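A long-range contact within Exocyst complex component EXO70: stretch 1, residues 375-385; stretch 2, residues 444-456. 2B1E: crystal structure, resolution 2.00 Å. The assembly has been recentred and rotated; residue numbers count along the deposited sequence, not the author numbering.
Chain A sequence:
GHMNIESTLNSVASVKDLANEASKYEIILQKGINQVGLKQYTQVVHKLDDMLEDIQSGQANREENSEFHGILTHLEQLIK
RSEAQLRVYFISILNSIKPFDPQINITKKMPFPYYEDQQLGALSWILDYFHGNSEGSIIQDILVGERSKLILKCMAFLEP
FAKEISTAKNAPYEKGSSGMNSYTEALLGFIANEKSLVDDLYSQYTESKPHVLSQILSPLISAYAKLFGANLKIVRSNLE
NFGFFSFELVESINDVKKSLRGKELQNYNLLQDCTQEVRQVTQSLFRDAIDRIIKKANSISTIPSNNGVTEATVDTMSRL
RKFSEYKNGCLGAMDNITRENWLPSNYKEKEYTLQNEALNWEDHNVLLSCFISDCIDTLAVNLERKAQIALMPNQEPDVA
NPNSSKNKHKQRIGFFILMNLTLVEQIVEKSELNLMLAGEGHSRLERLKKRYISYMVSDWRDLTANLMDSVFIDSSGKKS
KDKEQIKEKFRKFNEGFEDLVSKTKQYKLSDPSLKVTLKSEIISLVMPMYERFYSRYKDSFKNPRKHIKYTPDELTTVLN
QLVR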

ATOM      1  N   CYS A 375      16.827  -0.575  -1.842  1.00 21.80           N
ATOM      2  CA  CYS A 375      16.772  -2.032  -1.780  1.00 22.84           C
ATOM      3  C   CYS A 375      17.878  -2.668  -2.619  1.00 22.34           C
ATOM      4  O   CYS A 375      18.539  -3.615  -2.179  1.00 20.99           O
ATOM      5  CB  CYS A 375      15.408  -2.538  -2.271  1.00 23.70           C
ATOM      6  SG  CYS A 375      14.055  -2.417  -1.055  1.00 27.35           S
ATOM      7  N   ILE A 376      18.073  -2.156  -3.832  1.00 21.09           N
ATOM      8  CA  ILE A 376      19.101  -2.689  -4.714  1.00 19.53           C
ATOM      9  C   ILE A 376      20.486  -2.368  -4.157  1.00 19.65           C
ATOM     10  O   ILE A 376      21.399  -3.184  -4.264  1.00 18.93           O
ATOM     11  CB  ILE A 376      18.931  -2.140  -6.145  1.00 20.14           C
ATOM     12  CG1 ILE A 376      17.586  -2.621  -6.703  1.00 20.16           C
ATOM     13  CG2 ILE A 376      20.057  -2.635  -7.044  1.00 18.13           C
ATOM     14  CD1 ILE A 376      17.165  -1.926  -7.985  1.00 22.31           C
ATOM     15  N   ASP A 377      20.640  -1.194  -3.547  1.00 18.66           N
ATOM     16  CA  ASP A 377      21.919  -0.827  -2.941  1.00 19.18           C
ATOM     17  C   ASP A 377      22.230  -1.798  -1.801  1.00 19.42           C
ATOM     18  O   ASP A 377      23.367  -2.261  -1.641  1.00 19.34           O
ATOM     19  CB  ASP A 377      21.871   0.585  -2.347  1.00 20.28           C
ATOM     20  CG  ASP A 377      22.146   1.674  -3.368  1.00 23.21           C
ATOM     21  OD1 ASP A 377      22.530   1.360  -4.515  1.00 22.60           O
ATOM     22  OD2 ASP A 377      21.981   2.860  -3.005  1.00 25.58           O
ATOM     23  N   THR A 378      21.212  -2.086  -0.994  1.00 15.51           N
ATOM     24  CA  THR A 378      21.369  -2.974   0.149  1.00 15.29           C
ATOM     25  C   THR A 378      21.756  -4.375  -0.296  1.00 14.28           C
ATOM     26  O   THR A 378      22.587  -5.024   0.333  1.00 14.84           O
ATOM     27  CB  THR A 378      20.068  -3.023   0.988  1.00 15.85           C
ATOM     28  OG1 THR A 378      19.719  -1.688   1.377  1.00 15.14           O
ATOM     29  CG2 THR A 378      20.263  -3.883   2.240  1.00 16.73           C
ATOM     30  N   LEU A 379      21.151  -4.843  -1.378  1.00 14.91           N
ATOM     31  CA  LEU A 379      21.466  -6.166  -1.908  1.00 15.59           C
ATOM     32  C   LEU A 379      22.929  -6.243  -2.359  1.00 16.68           C
ATOM     33  O   LEU A 379      23.667  -7.163  -1.989  1.00 16.23           O
ATOM     34  CB  LEU A 379      20.555  -6.489  -3.097  1.00 14.11           C
ATOM     35  CG  LEU A 379      20.906  -7.767  -3.865  1.00 13.41           C
ATOM     36  CD1 LEU A 379      20.714  -9.005  -2.968  1.00 12.72           C
ATOM     37  CD2 LEU A 379      20.030  -7.853  -5.096  1.00 15.54           C
ATOM     38  N   ALA A 380      23.345  -5.274  -3.168  1.00 18.14           N
ATOM     39  CA  ALA A 380      24.708  -5.248  -3.679  1.00 18.77           C
ATOM     40  C   ALA A 380      25.762  -5.176  -2.576  1.00 18.16           C
ATOM     41  O   ALA A 380      26.682  -5.995  -2.547  1.00 18.48           O
ATOM     42  CB  ALA A 380      24.884  -4.076  -4.656  1.00 19.48           C
ATOM     43  N   VAL A 381      25.633  -4.209  -1.669  1.00 18.79           N
ATOM     44  CA  VAL A 381      26.612  -4.047  -0.596  1.00 18.66           C
ATOM     45  C   VAL A 381      26.656  -5.247   0.355  1.00 18.79           C
ATOM     46  O   VAL A 381      27.731  -5.674   0.768  1.00 18.46           O
ATOM     47  CB  VAL A 381      26.355  -2.745   0.218  1.00 21.30           C
ATOM     48  CG1 VAL A 381      25.072  -2.864   1.015  1.00 21.59           C
ATOM     49  CG2 VAL A 381      27.531  -2.464   1.143  1.00 21.81           C
ATOM     50  N   ASN A 382      25.499  -5.795   0.709  1.00 17.16           N
ATOM     51  CA  ASN A 382      25.473  -6.954   1.602  1.00 17.17           C
ATOM     52  C   ASN A 382      26.048  -8.199   0.930  1.00 15.75           C
ATOM     53  O   ASN A 382      26.703  -9.015   1.580  1.00 14.18           O
ATOM     54  CB  ASN A 382      24.058  -7.192   2.104  1.00 17.23           C
ATOM     55  CG  ASN A 382      23.736  -6.315   3.292  1.00 22.27           C
ATOM     56  OD1 ASN A 382      24.038  -6.674   4.431  1.00 21.57           O
ATOM     57  ND2 ASN A 382      23.157  -5.145   3.033  1.00 19.93           N
ATOM     58  N   LEU A 383      25.816  -8.350  -0.369  1.00 14.63           N
ATOM     59  CA  LEU A 383      26.415  -9.477  -1.068  1.00 13.53           C
ATOM     60  C   LEU A 383      27.926  -9.236  -1.077  1.00 11.54           C
ATOM     61  O   LEU A 383      28.709 -10.179  -0.985  1.00 12.17           O
ATOM     62  CB  LEU A 383      25.918  -9.577  -2.507  1.00 15.08           C
ATOM     63  CG  LEU A 383      24.553 -10.222  -2.728  1.00 14.55           C
ATOM     64  CD1 LEU A 383      24.197 -10.163  -4.199  1.00 15.32           C
ATOM     65  CD2 LEU A 383      24.577 -11.667  -2.224  1.00 17.04           C
ATOM     66  N   GLU A 384      28.335  -7.974  -1.193  1.00 11.29           N
ATOM     67  CA  GLU A 384      29.763  -7.647  -1.203  1.00 10.99           C
ATOM     68  C   GLU A 384      30.383  -7.940   0.157  1.00 13.30           C
ATOM     69  O   GLU A 384      31.467  -8.534   0.247  1.00 12.98           O
ATOM     70  CB  GLU A 384      30.019  -6.168  -1.529  1.00 11.46           C
ATOM     71  CG  GLU A 384      31.461  -5.954  -1.990  1.00 12.56           C
ATOM     72  CD  GLU A 384      31.983  -4.537  -1.818  1.00 14.27           C
ATOM     73  OE1 GLU A 384      31.233  -3.560  -2.054  1.00 16.99           O
ATOM     74  OE2 GLU A 384      33.168  -4.411  -1.454  1.00 12.63           O
ATOM     75  N   ARG A 385      29.709  -7.490   1.212  1.00 14.80           N
ATOM     76  CA  ARG A 385      30.182  -7.713   2.571  1.00 18.25           C
ATOM     77  C   ARG A 385      30.390  -9.208   2.817  1.00 16.94           C
ATOM     78  O   ARG A 385      31.428  -9.625   3.329  1.00 17.63           O
ATOM     79  CB  ARG A 385      29.178  -7.152   3.586  1.00 20.34           C
ATOM     80  CG  ARG A 385      29.525  -7.479   5.034  1.00 26.49           C
ATOM     81  CD  ARG A 385      28.618  -6.765   6.024  1.00 27.16           C
ATOM     82  NE  ARG A 385      28.868  -5.324   6.072  1.00 31.02           N
ATOM     83  CZ  ARG A 385      28.231  -4.415   5.336  1.00 32.64           C
ATOM     84  NH1 ARG A 385      27.286  -4.784   4.479  1.00 33.36           N
ATOM     85  NH2 ARG A 385      28.541  -3.131   5.455  1.00 33.16           N
TER
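Stretch 2, residues 444-456: RLERLKKRYISYM

Stretch 2 packs alongside stretch 1 as a nearly parallel helix, in a contact that joins a small apolar centre to a salt bridge near one end and a pair of tyrosine–carboxylate hydrogen bonds near the other. Both segments are helical throughout and belong to longer helices. Their N-to-C directions differ by 11°, and their axes approach no closer than 10.7 Å, so side chains rather than backbones make most of the contact, which buries 445 Å² in total. The register places Asp377 beside Leu448, with 7.3 Å between Asp377 CA and Leu448 CA, and Ile376 beside Leu445.

At the N-terminal end of stretch 2, Arg444 reaches across to Asp377 in a salt bridge, its NH2 donating a hydrogen bond to Asp377 OD2 at 2.7 Å. Asp377 OD2 lies at the edge of the guanidinium, near its plane, where the N-H groups point.

Leu448 fills the middle of the contact. Leu448 CD1 lies 3.7 Å from Ile376 CG2 and 3.9 Å from Ala380 CB, while Leu445 CD1 adds a looser contact to Ile376 CG2 at 4.1 Å. One turn beyond Leu448, the ring of Tyr452 continues this apolar surface, with CE2 4.2 Å from Ala380 CB; the small alanine side chain thus meets both residues.

Further along, Glu384 points toward stretch 2 and engages two tyrosines at once. Tyr452 OH donates to Glu384 OE1 at 2.7 Å and Tyr455 OH to Glu384 OE2 at 2.6 Å, so each carboxylate oxygen receives its own hydroxyl. Tyr452 OH also accepts a hydrogen bond from Arg451 NH1 at 3.0 Å, within stretch 2, which links the arginine to the carboxylate through the phenol oxygen.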

ATOM      1  N   ARG A 444      21.049   5.884 -10.409  1.00 24.78           N
ATOM      2  CA  ARG A 444      21.667   5.311  -9.214  1.00 23.89           C
ATOM      3  C   ARG A 444      22.146   3.903  -9.537  1.00 24.09           C
ATOM      4  O   ARG A 444      23.229   3.495  -9.112  1.00 24.05           O
ATOM      5  CB  ARG A 444      20.680   5.262  -8.049  1.00 23.22           C
ATOM      6  CG  ARG A 444      20.441   6.612  -7.389  1.00 26.02           C
ATOM      7  CD  ARG A 444      19.489   6.508  -6.202  1.00 26.96           C
ATOM      8  NE  ARG A 444      20.022   5.651  -5.145  1.00 28.76           N
ATOM      9  CZ  ARG A 444      19.441   5.473  -3.961  1.00 29.79           C
ATOM     10  NH1 ARG A 444      18.301   6.095  -3.674  1.00 29.60           N
ATOM     11  NH2 ARG A 444      19.998   4.673  -3.061  1.00 27.86           N
ATOM     12  N   LEU A 445      21.335   3.165 -10.294  1.00 22.67           N
ATOM     13  CA  LEU A 445      21.690   1.808 -10.687  1.00 24.18           C
ATOM     14  C   LEU A 445      22.931   1.835 -11.580  1.00 23.76           C
ATOM     15  O   LEU A 445      23.760   0.921 -11.534  1.00 23.41           O
ATOM     16  CB  LEU A 445      20.531   1.150 -11.435  1.00 24.72           C
ATOM     17  CG  LEU A 445      20.764  -0.284 -11.912  1.00 25.39           C
ATOM     18  CD1 LEU A 445      21.099  -1.201 -10.736  1.00 25.41           C
ATOM     19  CD2 LEU A 445      19.517  -0.769 -12.625  1.00 24.90           C
ATOM     20  N   GLU A 446      23.058   2.871 -12.404  1.00 22.35           N
ATOM     21  CA  GLU A 446      24.236   2.972 -13.259  1.00 22.76           C
ATOM     22  C   GLU A 446      25.435   3.256 -12.368  1.00 20.69           C
ATOM     23  O   GLU A 446      26.521   2.718 -12.586  1.00 20.05           O
ATOM     24  CB  GLU A 446      24.074   4.075 -14.309  1.00 24.53           C
ATOM     25  CG  GLU A 446      23.118   3.706 -15.438  1.00 27.19           C
ATOM     26  CD  GLU A 446      23.538   2.445 -16.184  1.00 30.58           C
ATOM     27  OE1 GLU A 446      24.647   2.422 -16.768  1.00 31.98           O
ATOM     28  OE2 GLU A 446      22.761   1.471 -16.190  1.00 31.35           O
ATOM     29  N   ARG A 447      25.235   4.090 -11.353  1.00 18.85           N
ATOM     30  CA  ARG A 447      26.324   4.399 -10.443  1.00 20.04           C
ATOM     31  C   ARG A 447      26.750   3.131  -9.712  1.00 18.80           C
ATOM     32  O   ARG A 447      27.936   2.917  -9.477  1.00 15.76           O
ATOM     33  CB  ARG A 447      25.916   5.484  -9.439  1.00 22.10           C
ATOM     34  CG  ARG A 447      26.000   6.903  -9.999  1.00 26.41           C
ATOM     35  CD  ARG A 447      26.105   7.941  -8.883  1.00 28.99           C
ATOM     36  NE  ARG A 447      24.825   8.227  -8.239  1.00 31.81           N
ATOM     37  CZ  ARG A 447      23.829   8.892  -8.819  1.00 34.53           C
ATOM     38  NH1 ARG A 447      23.958   9.339 -10.062  1.00 34.82           N
ATOM     39  NH2 ARG A 447      22.706   9.128  -8.151  1.00 34.96           N
ATOM     40  N   LEU A 448      25.782   2.288  -9.359  1.00 19.44           N
ATOM     41  CA  LEU A 448      26.080   1.031  -8.673  1.00 20.15           C
ATOM     42  C   LEU A 448      26.956   0.140  -9.552  1.00 19.43           C
ATOM     43  O   LEU A 448      27.965  -0.398  -9.095  1.00 18.37           O
ATOM     44  CB  LEU A 448      24.795   0.263  -8.351  1.00 21.00           C
ATOM     45  CG  LEU A 448      24.455  -0.055  -6.891  1.00 24.63           C
ATOM     46  CD1 LEU A 448      23.475  -1.220  -6.872  1.00 21.86           C
ATOM     47  CD2 LEU A 448      25.704  -0.410  -6.094  1.00 22.01           C
ATOM     48  N   LYS A 449      26.560  -0.013 -10.815  1.00 19.33           N
ATOM     49  CA  LYS A 449      27.299  -0.857 -11.742  1.00 18.48           C
ATOM     50  C   LYS A 449      28.707  -0.346 -12.011  1.00 18.45           C
ATOM     51  O   LYS A 449      29.643  -1.133 -12.132  1.00 16.61           O
ATOM     52  CB  LYS A 449      26.540  -0.991 -13.063  1.00 21.68           C
ATOM     53  CG  LYS A 449      25.124  -1.543 -12.899  1.00 25.90           C
ATOM     54  CD  LYS A 449      24.482  -1.903 -14.239  1.00 27.64           C
ATOM     55  CE  LYS A 449      24.515  -0.745 -15.214  1.00 28.96           C
ATOM     56  NZ  LYS A 449      23.863  -1.086 -16.511  1.00 31.11           N
ATOM     57  N   LYS A 450      28.867   0.970 -12.104  1.00 17.88           N
ATOM     58  CA  LYS A 450      30.189   1.523 -12.354  1.00 20.04           C
ATOM     59  C   LYS A 450      31.131   1.233 -11.193  1.00 17.76           C
ATOM     60  O   LYS A 450      32.329   1.034 -11.397  1.00 16.86           O
ATOM     61  CB  LYS A 450      30.092   3.030 -12.615  1.00 23.35           C
ATOM     62  CG  LYS A 450      29.422   3.332 -13.949  1.00 28.03           C
ATOM     63  CD  LYS A 450      29.146   4.814 -14.149  1.00 30.93           C
ATOM     64  CE  LYS A 450      28.338   5.019 -15.424  1.00 32.40           C
ATOM     65  NZ  LYS A 450      27.916   6.429 -15.595  1.00 35.18           N
ATOM     66  N   ARG A 451      30.594   1.208  -9.978  1.00 16.96           N
ATOM     67  CA  ARG A 451      31.413   0.926  -8.797  1.00 16.12           C
ATOM     68  C   ARG A 451      32.058  -0.444  -8.944  1.00 14.64           C
ATOM     69  O   ARG A 451      33.265  -0.589  -8.753  1.00 16.39           O
ATOM     70  CB  ARG A 451      30.559   0.942  -7.520  1.00 16.57           C
ATOM     71  CG  ARG A 451      31.320   0.562  -6.247  1.00 17.46           C
ATOM     72  CD  ARG A 451      30.362   0.145  -5.122  1.00 18.10           C
ATOM     73  NE  ARG A 451      29.490   1.242  -4.695  1.00 18.58           N
ATOM     74  CZ  ARG A 451      28.479   1.103  -3.845  1.00 20.36           C
ATOM     75  NH1 ARG A 451      28.205  -0.091  -3.330  1.00 17.08           N
ATOM     76  NH2 ARG A 451      27.750   2.159  -3.492  1.00 19.50           N
ATOM     77  N   TYR A 452      31.256  -1.447  -9.304  1.00 12.33           N
ATOM     78  CA  TYR A 452      31.773  -2.799  -9.445  1.00 12.14           C
ATOM     79  C   TYR A 452      32.514  -3.034 -10.754  1.00 13.45           C
ATOM     80  O   TYR A 452      33.321  -3.962 -10.860  1.00 14.18           O
ATOM     81  CB  TYR A 452      30.639  -3.811  -9.189  1.00 12.14           C
ATOM     82  CG  TYR A 452      30.178  -3.699  -7.751  1.00 12.17           C
ATOM     83  CD1 TYR A 452      31.021  -4.080  -6.704  1.00 14.13           C
ATOM     84  CD2 TYR A 452      28.977  -3.067  -7.424  1.00 11.71           C
ATOM     85  CE1 TYR A 452      30.695  -3.819  -5.377  1.00 13.18           C
ATOM     86  CE2 TYR A 452      28.638  -2.806  -6.091  1.00 10.92           C
ATOM     87  CZ  TYR A 452      29.504  -3.179  -5.074  1.00 12.63           C
ATOM     88  OH  TYR A 452      29.199  -2.886  -3.755  1.00 12.19           O
ATOM     89  N   ILE A 453      32.260  -2.190 -11.752  1.00 12.72           N
ATOM     90  CA  ILE A 453      33.011  -2.288 -12.998  1.00 12.08           C
ATOM     91  C   ILE A 453      34.391  -1.823 -12.542  1.00 11.77           C
ATOM     92  O   ILE A 453      35.415  -2.406 -12.887  1.00 12.63           O
ATOM     93  CB  ILE A 453      32.487  -1.304 -14.071  1.00 12.82           C
ATOM     94  CG1 ILE A 453      31.190  -1.841 -14.688  1.00 14.93           C
ATOM     95  CG2 ILE A 453      33.560  -1.070 -15.136  1.00 15.10           C
ATOM     96  CD1 ILE A 453      30.344  -0.762 -15.397  1.00 13.54           C
ATOM     97  N   SER A 454      34.398  -0.767 -11.731  1.00 13.21           N
ATOM     98  CA  SER A 454      35.642  -0.217 -11.208  1.00 11.89           C
ATOM     99  C   SER A 454      36.403  -1.270 -10.384  1.00 11.41           C
ATOM    100  O   SER A 454      37.632  -1.339 -10.445  1.00 11.20           O
ATOM    101  CB  SER A 454      35.352   1.035 -10.368  1.00 14.34           C
ATOM    102  OG  SER A 454      36.520   1.832 -10.264  1.00 17.67           O
ATOM    103  N   TYR A 455      35.685  -2.087  -9.615  1.00 11.26           N
ATOM    104  CA  TYR A 455      36.338  -3.156  -8.848  1.00 11.45           C
ATOM    105  C   TYR A 455      37.114  -4.064  -9.818  1.00 10.36           C
ATOM    106  O   TYR A 455      38.251  -4.441  -9.550  1.00 10.07           O
ATOM    107  CB  TYR A 455      35.306  -4.016  -8.099  1.00 10.23           C
ATOM    108  CG  TYR A 455      35.003  -3.579  -6.676  1.00 12.51           C
ATOM    109  CD1 TYR A 455      34.619  -2.273  -6.398  1.00 12.60           C
ATOM    110  CD2 TYR A 455      35.055  -4.488  -5.617  1.00 12.34           C
ATOM    111  CE1 TYR A 455      34.296  -1.874  -5.120  1.00 11.20           C
ATOM    112  CE2 TYR A 455      34.724  -4.093  -4.312  1.00 13.29           C
ATOM    113  CZ  TYR A 455      34.349  -2.780  -4.079  1.00 14.85           C
ATOM    114  OH  TYR A 455      34.040  -2.346  -2.804  1.00 14.62           O
ATOM    115  N   MET A 456      36.496  -4.405 -10.947  1.00 10.99           N
ATOM    116  CA  MET A 456      37.136  -5.283 -11.935  1.00 12.87           C
ATOM    117  C   MET A 456      38.307  -4.644 -12.679  1.00 11.11           C
ATOM    118  O   MET A 456      39.213  -5.340 -13.125  1.00 13.09           O
ATOM    119  CB  MET A 456      36.109  -5.789 -12.973  1.00 10.45           C
ATOM    120  CG  MET A 456      35.069  -6.776 -12.426  1.00 10.86           C
ATOM    121  SD  MET A 456      34.113  -7.652 -13.718  1.00  7.44           S
ATOM    122  CE  MET A 456      33.404  -6.291 -14.561  1.00 18.84           C
TER